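PDB 6FUV: solute Binding Protein, BlMnBP1 in complex with mannotriose from Bifidobacterium, which probably captures beta-manno-oligosaccharides such as mannotriose outside the cell and delivers them to an ABC transporter for uptake. Local coordinates for residues T247-S252 against P272-A277; K110-A115 against W327-S332; A146-L151 against Q159-A164; T73-N78 against N97-Y102; F201-M206 against D374-I379. All coordinates share one frame; numbering follows the deposited sequence.

Contact 1. Residues T247-S252 against P272-A277; sequences TDWESS and PQMKQA. With BMA (beta-D-mannopyranose), chain B.
The indole of Trp249 meets Gln273 and a bound mannose at its edge: Gln273 OE1 and the sugar's O2 lie near the ring plane. The Gln273 amide is turned 70° from the indole. Met274 CE comes at the indole obliquely, 3.6 Å from Trp249 CZ3. Trp249 NE1 donates to two mannose oxygens, O2 at 2.9 Å and O5 at 3.1 Å, and both bonds are bent. The Gln273 chain is extended beyond CG (chi2 -171°), which carries its amide out to the same sugar. Its OE1 accepts from mannose O2 at 2.6 Å, and its NE2 gives a nearly straight bond (169°) to mannose O3. Trp249, Glu250 and Gln273 line the glycan pocket of a solute-binding-protein fold and come from helices 249-257 and 270-275. Glu250 OE2 accepts from mannose O1, and Lys253 also binds the sugar. With an alanine here instead of Trp249, mannose O2 and O5 would probably lose their shared N-H donor and Met274 CE its ring partner. Asp248 caps helix 249-257, its OD2 accepting from Ser251 N and Ser251 OG.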
# COMPACT_ATOMS: atom_id res chain seq x y z
N THR A 247 -6.00 12.53 -15.82
CA THR A 247 -6.28 12.53 -14.40
C THR A 247 -5.13 13.17 -13.65
O THR A 247 -3.99 13.07 -14.05
CB THR A 247 -6.51 11.12 -13.88
OG1 THR A 247 -5.30 10.34 -13.98
CG2 THR A 247 -7.65 10.49 -14.63
N ASP A 248 -5.45 13.83 -12.54
CA ASP A 248 -4.44 14.44 -11.68
C ASP A 248 -4.65 14.05 -10.22
O ASP A 248 -5.69 14.36 -9.64
CB ASP A 248 -4.48 15.95 -11.83
CG ASP A 248 -3.39 16.62 -11.07
OD1 ASP A 248 -2.20 16.46 -11.43
OD2 ASP A 248 -3.74 17.30 -10.09
N TRP A 249 -3.60 13.52 -9.61
CA TRP A 249 -3.67 13.00 -8.25
C TRP A 249 -3.88 14.08 -7.22
O TRP A 249 -4.79 13.98 -6.41
CB TRP A 249 -2.38 12.24 -7.94
CG TRP A 249 -2.14 11.94 -6.52
CD1 TRP A 249 -1.11 12.37 -5.79
CD2 TRP A 249 -2.98 11.18 -5.62
NE1 TRP A 249 -1.21 11.93 -4.52
CE2 TRP A 249 -2.36 11.20 -4.38
CE3 TRP A 249 -4.18 10.49 -5.75
CZ2 TRP A 249 -2.89 10.53 -3.26
CZ3 TRP A 249 -4.68 9.82 -4.70
CH2 TRP A 249 -4.05 9.86 -3.45
N GLU A 250 -3.00 15.09 -7.19
CA GLU A 250 -3.09 16.07 -6.10
C GLU A 250 -4.43 16.79 -6.09
O GLU A 250 -5.01 17.06 -5.02
CB GLU A 250 -1.98 17.10 -6.20
CG GLU A 250 -0.56 16.58 -6.02
CD GLU A 250 -0.31 15.94 -4.67
OE1 GLU A 250 -1.04 16.22 -3.72
OE2 GLU A 250 0.69 15.21 -4.59
N SER A 251 -4.95 17.14 -7.27
CA SER A 251 -6.24 17.80 -7.31
C SER A 251 -7.40 16.85 -6.99
O SER A 251 -8.44 17.31 -6.52
CB SER A 251 -6.41 18.46 -8.68
OG SER A 251 -6.60 17.54 -9.71
N SER A 252 -7.23 15.54 -7.17
CA SER A 252 -8.30 14.59 -6.87
C SER A 252 -8.61 14.55 -5.38
O SER A 252 -9.75 14.28 -4.98
CB SER A 252 -7.94 13.21 -7.40
OG SER A 252 -7.12 12.46 -6.55
N PRO A 272 -6.87 10.23 5.48
CA PRO A 272 -6.55 11.53 6.09
C PRO A 272 -6.08 12.55 5.06
O PRO A 272 -6.36 13.74 5.25
CB PRO A 272 -5.48 11.19 7.14
CG PRO A 272 -5.00 9.78 6.80
CD PRO A 272 -6.21 9.12 6.19
N GLN A 273 -5.36 12.14 4.02
CA GLN A 273 -4.85 13.09 3.04
C GLN A 273 -6.02 13.80 2.37
O GLN A 273 -5.93 14.98 2.03
CB GLN A 273 -3.98 12.40 1.97
CG GLN A 273 -2.73 11.71 2.46
CD GLN A 273 -1.78 11.24 1.38
OE1 GLN A 273 -1.83 11.67 0.25
NE2 GLN A 273 -0.88 10.37 1.75
N MET A 274 -7.12 13.09 2.13
CA MET A 274 -8.27 13.71 1.49
C MET A 274 -9.22 14.36 2.48
O MET A 274 -9.87 15.33 2.12
CB MET A 274 -8.99 12.66 0.67
CG MET A 274 -8.11 12.12 -0.47
SD MET A 274 -8.92 10.98 -1.56
CE MET A 274 -7.57 10.52 -2.62
N LYS A 275 -9.31 13.85 3.72
CA LYS A 275 -10.01 14.57 4.77
C LYS A 275 -9.43 15.96 4.94
O LYS A 275 -10.19 16.92 5.09
CB LYS A 275 -9.92 13.80 6.08
CG LYS A 275 -10.89 12.68 6.28
CD LYS A 275 -10.79 12.07 7.73
CE LYS A 275 -11.89 11.05 8.02
NZ LYS A 275 -13.28 11.59 7.79
N GLN A 276 -8.10 16.07 4.90
CA GLN A 276 -7.35 17.30 5.11
C GLN A 276 -7.32 18.21 3.90
O GLN A 276 -6.90 19.36 4.02
CB GLN A 276 -5.89 17.00 5.49
CG GLN A 276 -5.62 16.26 6.79
CD GLN A 276 -4.13 15.73 6.86
OE1 GLN A 276 -3.35 15.85 5.88
NE2 GLN A 276 -3.77 15.10 7.96
N ALA A 277 -7.68 17.73 2.73
CA ALA A 277 -7.53 18.49 1.50
C ALA A 277 -8.62 19.50 1.30
O ALA A 277 -8.70 20.15 0.27
CB ALA A 277 -7.47 17.52 0.31
C1 BMA B . 1.91 12.70 -2.32
C2 BMA B . 1.08 11.85 -1.36
C3 BMA B . 1.65 10.42 -1.35
C4 BMA B . 1.64 9.87 -2.80
C5 BMA B . 2.35 10.85 -3.75
C6 BMA B . 2.28 10.41 -5.24
O1 BMA B . 1.36 13.95 -2.33
O2 BMA B . -0.28 11.74 -1.82
O3 BMA B . 0.96 9.62 -0.42
O4 BMA B . 2.35 8.63 -2.95
O5 BMA B . 1.79 12.17 -3.61
O6 BMA B . 3.16 11.21 -6.01

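Contact 2. Residues K110-A115 against W327-S332; sequences KEIKLA and WMTEKS
The carboxylate of Glu330 comes near that of Glu111. From CB the Glu330 chain runs on nearly straight through CG (chi2 -164°), which carries the carboxylate across to the 110-115 loop. At the tip, Glu330 OE2 accepts from a water at 2.9 Å. The same water donates to the backbone O of Glu111 at 3.1 Å, so it bridges loop and helix. Glu330 OE2 also lies 4.0 Å from Glu111 OE2, with the two carboxylate planes 86° apart. These like charges probably repel each other, and the salt bridge of Glu111 OE1 with Lys326 may offset this. Beside the acids, Ile112 CG2 touches Thr329 CG2 at 3.9 Å. Thr329 OG1 bonds to Val325 O of its own helix, and its methyl, anti to the backbone N, faces the isoleucine. Val127 of strand 123-132 touches both side chains. Helix 315-330 and a loop thus meet over a sheet, as in the layered alpha/beta build of solute-binding proteins. Glu111 and Glu330 also line a pocket holding a polyether, probably from the crystallisation liquor.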
# COMPACT_ATOMS: atom_id res chain seq x y z
N LYS A 110 8.76 -10.10 18.01
CA LYS A 110 8.33 -9.68 19.34
C LYS A 110 8.23 -8.17 19.48
O LYS A 110 7.65 -7.67 20.46
CB LYS A 110 9.32 -10.21 20.36
CG LYS A 110 9.50 -11.70 20.34
CD LYS A 110 10.83 -12.06 20.93
CE LYS A 110 11.07 -13.54 20.97
NZ LYS A 110 12.21 -13.76 22.01
N GLU A 111 8.77 -7.42 18.53
CA GLU A 111 8.84 -5.97 18.57
C GLU A 111 7.87 -5.30 17.63
O GLU A 111 7.28 -4.31 18.01
CB GLU A 111 10.25 -5.49 18.22
CG GLU A 111 11.33 -5.87 19.22
CD GLU A 111 11.76 -4.68 20.06
OE1 GLU A 111 12.77 -4.03 19.73
OE2 GLU A 111 11.05 -4.35 21.02
N ILE A 112 7.70 -5.79 16.41
CA ILE A 112 6.85 -5.14 15.43
C ILE A 112 5.88 -6.14 14.80
O ILE A 112 6.14 -7.33 14.75
CB ILE A 112 7.69 -4.43 14.31
CG1 ILE A 112 8.62 -5.43 13.61
CG2 ILE A 112 8.47 -3.34 14.92
CD1 ILE A 112 9.15 -4.93 12.26
N LYS A 113 4.78 -5.63 14.29
CA LYS A 113 3.97 -6.36 13.34
C LYS A 113 4.71 -6.57 12.01
O LYS A 113 5.57 -5.81 11.61
CB LYS A 113 2.67 -5.60 13.10
CG LYS A 113 1.74 -5.41 14.33
CD LYS A 113 0.41 -4.81 13.95
CE LYS A 113 -0.47 -4.45 15.16
NZ LYS A 113 0.20 -3.59 16.13
N LEU A 114 4.38 -7.64 11.33
CA LEU A 114 4.81 -7.85 9.96
C LEU A 114 6.32 -8.00 9.84
O LEU A 114 6.91 -7.60 8.85
CB LEU A 114 4.29 -6.72 9.09
CG LEU A 114 2.78 -6.52 9.08
CD1 LEU A 114 2.40 -5.21 8.38
CD2 LEU A 114 2.14 -7.66 8.42
N ALA A 115 6.94 -8.65 10.82
CA ALA A 115 8.38 -8.77 10.83
C ALA A 115 8.92 -9.61 9.68
O ALA A 115 10.10 -9.50 9.37
CB ALA A 115 8.84 -9.33 12.15
N TRP A 327 12.42 5.00 16.70
CA TRP A 327 11.66 6.15 17.18
C TRP A 327 10.39 6.38 16.37
O TRP A 327 9.34 6.71 16.93
CB TRP A 327 12.51 7.43 17.12
CG TRP A 327 11.81 8.62 17.74
CD1 TRP A 327 11.87 9.00 19.05
CD2 TRP A 327 10.96 9.58 17.09
NE1 TRP A 327 11.06 10.11 19.27
CE2 TRP A 327 10.48 10.47 18.08
CE3 TRP A 327 10.51 9.74 15.80
CZ2 TRP A 327 9.66 11.54 17.78
CZ3 TRP A 327 9.68 10.79 15.52
CH2 TRP A 327 9.28 11.69 16.49
N MET A 328 10.47 6.25 15.04
CA MET A 328 9.24 6.36 14.26
C MET A 328 8.27 5.28 14.69
O MET A 328 7.07 5.51 14.78
CB MET A 328 9.54 6.26 12.76
CG MET A 328 10.25 7.50 12.17
SD MET A 328 9.09 8.86 12.05
CE MET A 328 7.91 8.16 10.87
N THR A 329 8.75 4.08 14.95
CA THR A 329 7.82 2.99 15.22
C THR A 329 7.20 3.15 16.59
O THR A 329 5.98 3.09 16.74
CB THR A 329 8.54 1.64 15.11
OG1 THR A 329 9.08 1.50 13.81
CG2 THR A 329 7.58 0.42 15.36
N GLU A 330 8.03 3.39 17.62
CA GLU A 330 7.55 3.36 18.98
C GLU A 330 7.06 4.68 19.51
O GLU A 330 6.36 4.67 20.52
CB GLU A 330 8.64 2.84 19.93
CG GLU A 330 9.02 1.35 19.66
CD GLU A 330 9.78 0.73 20.77
OE1 GLU A 330 10.11 1.45 21.72
OE2 GLU A 330 10.06 -0.50 20.72
N LYS A 331 7.41 5.81 18.87
CA LYS A 331 7.21 7.09 19.51
C LYS A 331 6.49 8.14 18.69
O LYS A 331 5.82 9.02 19.23
CB LYS A 331 8.55 7.70 19.92
CG LYS A 331 9.35 6.87 20.92
CD LYS A 331 8.59 6.73 22.20
CE LYS A 331 9.55 6.58 23.38
NZ LYS A 331 8.85 6.70 24.67
N SER A 332 6.61 8.09 17.38
CA SER A 332 6.23 9.26 16.60
C SER A 332 4.72 9.49 16.54
O SER A 332 4.26 10.61 16.33
CB SER A 332 6.77 9.13 15.19
OG SER A 332 5.98 8.27 14.38
O HOH W 1 9.17 -1.91 18.29

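Contact 3. Residues A146-L151 against Q159-A164; sequences AGINEL and QAALKA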
# COMPACT_ATOMS: atom_id res chain seq x y z
N ALA A 146 -27.41 10.79 -3.34
CA ALA A 146 -27.77 9.80 -4.35
C ALA A 146 -28.70 8.72 -3.81
O ALA A 146 -28.94 7.73 -4.49
CB ALA A 146 -26.50 9.14 -4.87
N GLY A 147 -29.18 8.86 -2.60
CA GLY A 147 -30.09 7.89 -2.04
C GLY A 147 -29.47 6.66 -1.44
O GLY A 147 -30.19 5.76 -1.01
N ILE A 148 -28.14 6.59 -1.40
CA ILE A 148 -27.42 5.43 -0.89
C ILE A 148 -27.27 5.61 0.62
O ILE A 148 -26.54 6.48 1.07
CB ILE A 148 -26.06 5.28 -1.57
CG1 ILE A 148 -26.25 5.20 -3.09
CG2 ILE A 148 -25.38 4.06 -1.03
CD1 ILE A 148 -25.09 5.63 -3.89
N ASN A 149 -27.97 4.79 1.40
CA ASN A 149 -27.90 4.85 2.85
C ASN A 149 -27.25 3.63 3.50
O ASN A 149 -27.18 3.57 4.72
CB ASN A 149 -29.31 5.07 3.42
CG ASN A 149 -30.39 4.32 2.63
OD1 ASN A 149 -30.19 3.17 2.22
ND2 ASN A 149 -31.48 5.02 2.31
N GLU A 150 -26.81 2.64 2.73
CA GLU A 150 -25.93 1.61 3.23
C GLU A 150 -24.87 1.35 2.18
O GLU A 150 -25.10 1.53 0.98
CB GLU A 150 -26.71 0.35 3.56
CG GLU A 150 -27.72 -0.02 2.54
CD GLU A 150 -28.55 -1.23 2.92
OE1 GLU A 150 -28.21 -1.83 3.97
OE2 GLU A 150 -29.50 -1.55 2.17
N LEU A 151 -23.70 0.92 2.65
CA LEU A 151 -22.53 0.76 1.81
C LEU A 151 -22.66 -0.49 0.94
O LEU A 151 -23.01 -1.56 1.44
CB LEU A 151 -21.26 0.66 2.66
CG LEU A 151 -21.02 1.82 3.60
CD1 LEU A 151 -19.92 1.57 4.59
CD2 LEU A 151 -20.70 3.08 2.78
N GLN A 159 -21.76 -1.28 -8.37
CA GLN A 159 -22.08 -0.64 -9.65
C GLN A 159 -23.42 0.06 -9.56
O GLN A 159 -23.58 1.19 -10.04
CB GLN A 159 -22.07 -1.65 -10.80
CG GLN A 159 -20.72 -2.29 -11.10
CD GLN A 159 -19.69 -1.32 -11.66
OE1 GLN A 159 -19.98 -0.52 -12.50
NE2 GLN A 159 -18.48 -1.42 -11.20
N ALA A 160 -24.40 -0.57 -8.88
CA ALA A 160 -25.67 0.11 -8.64
C ALA A 160 -25.45 1.42 -7.89
O ALA A 160 -26.07 2.42 -8.21
CB ALA A 160 -26.64 -0.80 -7.89
N ALA A 161 -24.57 1.44 -6.89
CA ALA A 161 -24.21 2.69 -6.23
C ALA A 161 -23.70 3.72 -7.22
O ALA A 161 -24.15 4.87 -7.21
CB ALA A 161 -23.17 2.47 -5.15
N LEU A 162 -22.75 3.33 -8.08
CA LEU A 162 -22.21 4.25 -9.08
C LEU A 162 -23.30 4.71 -10.05
O LEU A 162 -23.30 5.86 -10.49
CB LEU A 162 -21.05 3.58 -9.83
CG LEU A 162 -19.82 3.17 -9.02
CD1 LEU A 162 -18.77 2.50 -9.92
CD2 LEU A 162 -19.22 4.36 -8.30
N LYS A 163 -24.24 3.83 -10.39
CA LYS A 163 -25.33 4.27 -11.25
C LYS A 163 -26.18 5.33 -10.57
O LYS A 163 -26.55 6.32 -11.18
CB LYS A 163 -26.20 3.09 -11.67
CG LYS A 163 -27.45 3.51 -12.38
CD LYS A 163 -27.78 2.56 -13.52
CE LYS A 163 -27.80 1.15 -13.10
NZ LYS A 163 -28.48 0.29 -14.10
N ALA A 164 -26.46 5.16 -9.28
CA ALA A 164 -27.23 6.17 -8.56
C ALA A 164 -26.48 7.49 -8.44
O ALA A 164 -27.07 8.56 -8.57
CB ALA A 164 -27.58 5.66 -7.17
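Ala146 meets Ala164 just before a positive-phi glycine turn, their CA atoms 5.6 Å apart. The turn is a Schellman motif that ends helix 140-145. Gly147 is its C-prime residue, with a phi of 83°. Gly147 N bonds to Lys144 O, and Ile148 N bonds to Phe143 O. A side chain at Gly147 would collide with the Ala146 carbonyl oxygen, which explains the glycine. Past the turn the chain presents Ile148 to helix 155-168.

No hydrogen bond joins the two segments; apolar packing holds them. Ala161 and Ala164 lie three residues apart on the helix and together receive the tip of the isoleucine. Ile148 CD1 is 3.9 Å from Ala161 CB and 4.1 Å from Ala164 CB. Its CG1 branch, anti to the carbonyl carbon (chi1 -56°), carries CD1 there. Ile165 of the same helix touches both Ala146 and Ile148. Leu162 points away from the turn and packs on Ala234 of helix 223-236. The turn and helix 223-236 thus both pack against helix 155-168. Ala146 CB approaches Ala164 CB at 4.3 Å. The carbonyl groups take part in the packing too: Ala164 CB sits 3.6 Å from Ala146 O, and Ile148 CD1 lies 3.5 Å from Ala161 O.

Contact 4. Residues T73-N78 against N97-Y102; sequences TRLQAN and NYFVSY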
# COMPACT_ATOMS: atom_id res chain seq x y z
N THR A 73 16.07 3.56 -9.09
CA THR A 73 17.21 4.24 -9.68
C THR A 73 18.22 4.60 -8.60
O THR A 73 19.43 4.46 -8.81
CB THR A 73 16.73 5.48 -10.43
OG1 THR A 73 15.87 5.08 -11.48
CG2 THR A 73 17.86 6.26 -11.03
N ARG A 74 17.76 5.04 -7.44
CA ARG A 74 18.67 5.42 -6.37
C ARG A 74 19.48 4.22 -5.88
O ARG A 74 20.65 4.36 -5.53
CB ARG A 74 17.87 6.05 -5.22
CG ARG A 74 18.70 6.64 -4.15
CD ARG A 74 19.30 7.94 -4.60
NE ARG A 74 18.35 9.01 -4.39
CZ ARG A 74 18.38 9.83 -3.36
NH1 ARG A 74 19.33 9.74 -2.47
NH2 ARG A 74 17.47 10.78 -3.27
N LEU A 75 18.88 3.04 -5.87
CA LEU A 75 19.59 1.84 -5.43
C LEU A 75 20.62 1.43 -6.48
O LEU A 75 21.72 0.97 -6.14
CB LEU A 75 18.59 0.70 -5.19
CG LEU A 75 17.58 0.82 -4.08
CD1 LEU A 75 16.61 -0.38 -4.16
CD2 LEU A 75 18.20 0.88 -2.71
N GLN A 76 20.30 1.60 -7.76
CA GLN A 76 21.30 1.38 -8.79
C GLN A 76 22.47 2.36 -8.67
O GLN A 76 23.59 2.01 -8.99
CB GLN A 76 20.66 1.51 -10.16
CG GLN A 76 21.64 1.52 -11.30
CD GLN A 76 20.93 1.52 -12.66
OE1 GLN A 76 20.12 2.40 -12.95
NE2 GLN A 76 21.25 0.56 -13.48
N ALA A 77 22.24 3.57 -8.20
CA ALA A 77 23.32 4.53 -8.06
C ALA A 77 24.38 4.04 -7.10
O ALA A 77 25.53 4.45 -7.19
CB ALA A 77 22.76 5.87 -7.58
N ASN A 78 24.01 3.19 -6.14
CA ASN A 78 24.97 2.53 -5.26
C ASN A 78 25.90 3.52 -4.58
O ASN A 78 27.11 3.42 -4.68
CB ASN A 78 25.80 1.52 -6.04
CG ASN A 78 26.55 0.54 -5.15
OD1 ASN A 78 26.24 0.36 -3.99
ND2 ASN A 78 27.55 -0.10 -5.72
N ASN A 97 21.41 -7.57 -0.43
CA ASN A 97 22.28 -6.90 -1.37
C ASN A 97 22.16 -5.39 -1.27
O ASN A 97 22.97 -4.69 -1.88
CB ASN A 97 21.95 -7.33 -2.79
CG ASN A 97 22.49 -8.73 -3.11
OD1 ASN A 97 23.47 -9.17 -2.53
ND2 ASN A 97 21.83 -9.43 -4.03
N TYR A 98 21.19 -4.86 -0.52
CA TYR A 98 21.03 -3.42 -0.46
C TYR A 98 20.89 -2.87 0.95
O TYR A 98 21.27 -1.74 1.22
CB TYR A 98 19.81 -3.01 -1.27
CG TYR A 98 19.88 -3.21 -2.73
CD1 TYR A 98 20.70 -2.41 -3.50
CD2 TYR A 98 19.15 -4.23 -3.37
CE1 TYR A 98 20.80 -2.57 -4.84
CE2 TYR A 98 19.29 -4.41 -4.74
CZ TYR A 98 20.08 -3.53 -5.46
OH TYR A 98 20.23 -3.66 -6.80
N PHE A 99 20.29 -3.62 1.85
CA PHE A 99 19.84 -3.05 3.11
C PHE A 99 20.48 -3.73 4.32
O PHE A 99 20.97 -4.85 4.23
CB PHE A 99 18.31 -3.17 3.20
CG PHE A 99 17.60 -2.54 2.07
CD1 PHE A 99 17.46 -1.18 2.01
CD2 PHE A 99 17.00 -3.30 1.09
CE1 PHE A 99 16.83 -0.62 1.00
CE2 PHE A 99 16.32 -2.70 0.07
CZ PHE A 99 16.22 -1.37 0.04
N VAL A 100 20.47 -3.00 5.43
CA VAL A 100 21.02 -3.49 6.70
C VAL A 100 19.94 -4.26 7.44
O VAL A 100 18.80 -3.83 7.51
CB VAL A 100 21.53 -2.34 7.58
CG1 VAL A 100 22.08 -2.90 8.89
CG2 VAL A 100 22.57 -1.55 6.88
N SER A 101 20.29 -5.42 7.98
CA SER A 101 19.31 -6.21 8.72
C SER A 101 19.03 -5.56 10.07
O SER A 101 19.94 -5.07 10.76
CB SER A 101 19.81 -7.64 8.94
OG SER A 101 18.99 -8.25 9.91
N TYR A 102 17.76 -5.58 10.48
CA TYR A 102 17.41 -5.06 11.79
C TYR A 102 17.61 -6.09 12.90
O TYR A 102 17.63 -5.74 14.07
CB TYR A 102 15.95 -4.57 11.81
CG TYR A 102 15.65 -3.31 11.01
CD1 TYR A 102 15.78 -2.07 11.56
CD2 TYR A 102 15.18 -3.36 9.72
CE1 TYR A 102 15.50 -0.95 10.83
CE2 TYR A 102 14.89 -2.25 9.04
CZ TYR A 102 15.03 -1.04 9.59
OH TYR A 102 14.74 0.15 8.91
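Leu75 and Tyr98 are the residues of closest backbone approach, their CA atoms 7.4 Å apart, where the last turns of helix 67-77 meet an irregular loop. Leu75 carries the helix side of the contact and touches two aromatic residues with different atoms. Its CB lies 4.0 Å from Tyr98 CE1. Further out, Leu75 CD2 reaches Phe99 CZ at 4.1 Å, and these two side chains cross at about a right angle. The leucine CG is anti to its carbonyl carbon (chi1 -66°), which sends the branched end to the phenylalanine while CB stays by the tyrosine. Tyr98 CE1 also passes 3.9 Å from Leu75 O. The aromatic residues pack on each other as well: Tyr98 CB sits 3.6 Å above one face of the Phe99 ring, toward its rim. The contact is apolar, without a hydrogen bond between the segments. Met85 of strand 84-86 touches both Leu75 and Phe99, and Pro88 and Val90 also touch Leu75. The loop continues beside strand 298-309, where Val100 makes backbone hydrogen bonds with Ile309.

Contact 5. Residues F201-M206 against D374-I379; sequences FMNQIM and DLFADI
Phe376 points its ring at helix 201-205 and meets the side chains of Met202 and Met206. Both are Met-aromatic contacts, but their directions differ. Met202 SD stands obliquely to the ring, 4.9 Å from the Phe376 centroid and 49° off its normal. Met206 SD lies at the ring edge, 5.5 Å from that centroid and 88° off the normal. Met206 CE adds a contact of 4.0 Å to Phe376 CE2. The ring is directed there by chi1 of -173°, with CG anti to the backbone N. The Met202 chain bends at chi2 and again at chi3, which brings its sulfur to Phe376 CZ at 4.0 Å. The backbone is close too: Met202 O is 3.1 Å from Phe376 CD2. The helix widens into a pi turn, with Met206 N bonded to Phe201 O. Trp420 of helix 409-426 packs edge-to-face with Phe376, so three elements meet at this ring. A serine in place of Phe376 would probably leave both sulfurs without their aromatic partner and open a gap before Trp420. With no hydrogen bond between the segments, the contact rests on dispersion and on weak sulfur-ring attraction.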
# COMPACT_ATOMS: atom_id res chain seq x y z
N PHE A 201 -4.07 -17.51 -0.05
CA PHE A 201 -4.23 -17.35 -1.50
C PHE A 201 -3.02 -16.72 -2.17
O PHE A 201 -2.54 -17.23 -3.18
CB PHE A 201 -5.47 -16.54 -1.82
CG PHE A 201 -5.78 -16.51 -3.25
CD1 PHE A 201 -6.33 -17.61 -3.88
CD2 PHE A 201 -5.49 -15.42 -4.00
CE1 PHE A 201 -6.61 -17.59 -5.23
CE2 PHE A 201 -5.79 -15.40 -5.34
CZ PHE A 201 -6.33 -16.48 -5.95
N MET A 202 -2.48 -15.65 -1.61
CA MET A 202 -1.45 -14.89 -2.32
C MET A 202 -0.17 -15.72 -2.48
O MET A 202 0.31 -15.93 -3.60
CB MET A 202 -1.17 -13.59 -1.58
CG MET A 202 -0.18 -12.64 -2.26
SD MET A 202 -0.77 -11.61 -3.63
CE MET A 202 -2.56 -11.58 -3.34
N ASN A 203 0.39 -16.20 -1.38
CA ASN A 203 1.72 -16.79 -1.38
C ASN A 203 1.72 -18.31 -1.47
O ASN A 203 2.79 -18.89 -1.71
CB ASN A 203 2.46 -16.32 -0.13
CG ASN A 203 2.76 -14.81 -0.14
OD1 ASN A 203 3.12 -14.23 -1.18
ND2 ASN A 203 2.59 -14.17 1.01
N GLN A 204 0.57 -18.97 -1.36
CA GLN A 204 0.53 -20.43 -1.37
C GLN A 204 -0.36 -21.02 -2.44
O GLN A 204 -0.04 -22.06 -2.93
CB GLN A 204 0.07 -20.96 -0.02
CG GLN A 204 0.98 -20.60 1.16
CD GLN A 204 0.60 -21.32 2.43
OE1 GLN A 204 -0.05 -22.36 2.39
NE2 GLN A 204 1.01 -20.79 3.55
N ILE A 205 -1.43 -20.36 -2.85
CA ILE A 205 -2.29 -20.86 -3.90
C ILE A 205 -1.85 -20.33 -5.25
O ILE A 205 -1.69 -21.09 -6.20
CB ILE A 205 -3.76 -20.50 -3.61
CG1 ILE A 205 -4.21 -21.12 -2.30
CG2 ILE A 205 -4.59 -20.96 -4.79
CD1 ILE A 205 -5.68 -21.12 -2.09
N MET A 206 -1.71 -19.01 -5.38
CA MET A 206 -1.36 -18.40 -6.66
C MET A 206 -0.11 -18.98 -7.30
O MET A 206 -0.13 -19.28 -8.50
CB MET A 206 -1.23 -16.89 -6.47
CG MET A 206 -2.55 -16.14 -6.42
SD MET A 206 -2.41 -14.38 -6.60
CE MET A 206 -1.61 -14.20 -8.17
N ASP A 374 10.67 -17.95 -2.53
CA ASP A 374 10.94 -17.20 -3.74
C ASP A 374 10.00 -17.56 -4.90
O ASP A 374 10.06 -16.90 -5.93
CB ASP A 374 12.39 -17.45 -4.19
CG ASP A 374 13.40 -16.95 -3.21
OD1 ASP A 374 13.35 -15.74 -2.86
OD2 ASP A 374 14.27 -17.76 -2.80
N LEU A 375 9.16 -18.59 -4.76
CA LEU A 375 8.38 -19.10 -5.88
C LEU A 375 7.44 -18.04 -6.45
O LEU A 375 7.42 -17.78 -7.65
CB LEU A 375 7.60 -20.34 -5.45
CG LEU A 375 6.99 -21.17 -6.59
CD1 LEU A 375 8.02 -21.55 -7.67
CD2 LEU A 375 6.27 -22.38 -6.01
N PHE A 376 6.66 -17.38 -5.59
CA PHE A 376 5.78 -16.33 -6.10
C PHE A 376 6.57 -15.26 -6.84
O PHE A 376 6.19 -14.85 -7.93
CB PHE A 376 5.01 -15.67 -4.97
CG PHE A 376 3.96 -14.69 -5.43
CD1 PHE A 376 4.29 -13.42 -5.78
CD2 PHE A 376 2.63 -15.05 -5.50
CE1 PHE A 376 3.34 -12.51 -6.17
CE2 PHE A 376 1.66 -14.14 -5.90
CZ PHE A 376 2.03 -12.86 -6.25
N ALA A 377 7.67 -14.77 -6.26
CA ALA A 377 8.40 -13.66 -6.85
C ALA A 377 8.97 -14.06 -8.21
O ALA A 377 8.94 -13.28 -9.17
CB ALA A 377 9.50 -13.20 -5.89
N ASP A 378 9.44 -15.29 -8.34
CA ASP A 378 9.99 -15.75 -9.62
C ASP A 378 8.90 -15.85 -10.68
O ASP A 378 9.11 -15.45 -11.83
CB ASP A 378 10.66 -17.11 -9.44
CG ASP A 378 12.00 -17.01 -8.71
OD1 ASP A 378 12.50 -15.89 -8.49
OD2 ASP A 378 12.61 -18.05 -8.37
N ILE A 379 7.73 -16.39 -10.31
CA ILE A 379 6.61 -16.49 -11.24
C ILE A 379 6.19 -15.10 -11.69
O ILE A 379 5.92 -14.87 -12.87
CB ILE A 379 5.42 -17.21 -10.59
CG1 ILE A 379 5.74 -18.67 -10.36
CG2 ILE A 379 4.17 -17.09 -11.43
CD1 ILE A 379 4.94 -19.20 -9.19

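From the N terminus, contact 4 closes first, joining helix 67-77 to the loop beyond strand 84-86. Contact 2 opens next at 110-115 and closes over two hundred residues later, on helix 315-330. Inside its long loop lies contact 3, a short-range link between the loop after helix 140-145 and helix 155-168. Contact 5 then opens at 201-206. Contact 1 is nested within both contact 2 and contact 5, and brings two helices to the sugar. Contacts 2 and 5 cross, because contact 5 closes only at 374-379. Contacts 2 and 4 lie near each other, nearest atoms about 7 Å apart, beside the larger mixed sheet. Contact 3 is remote from contact 4, with centres 47 Å apart.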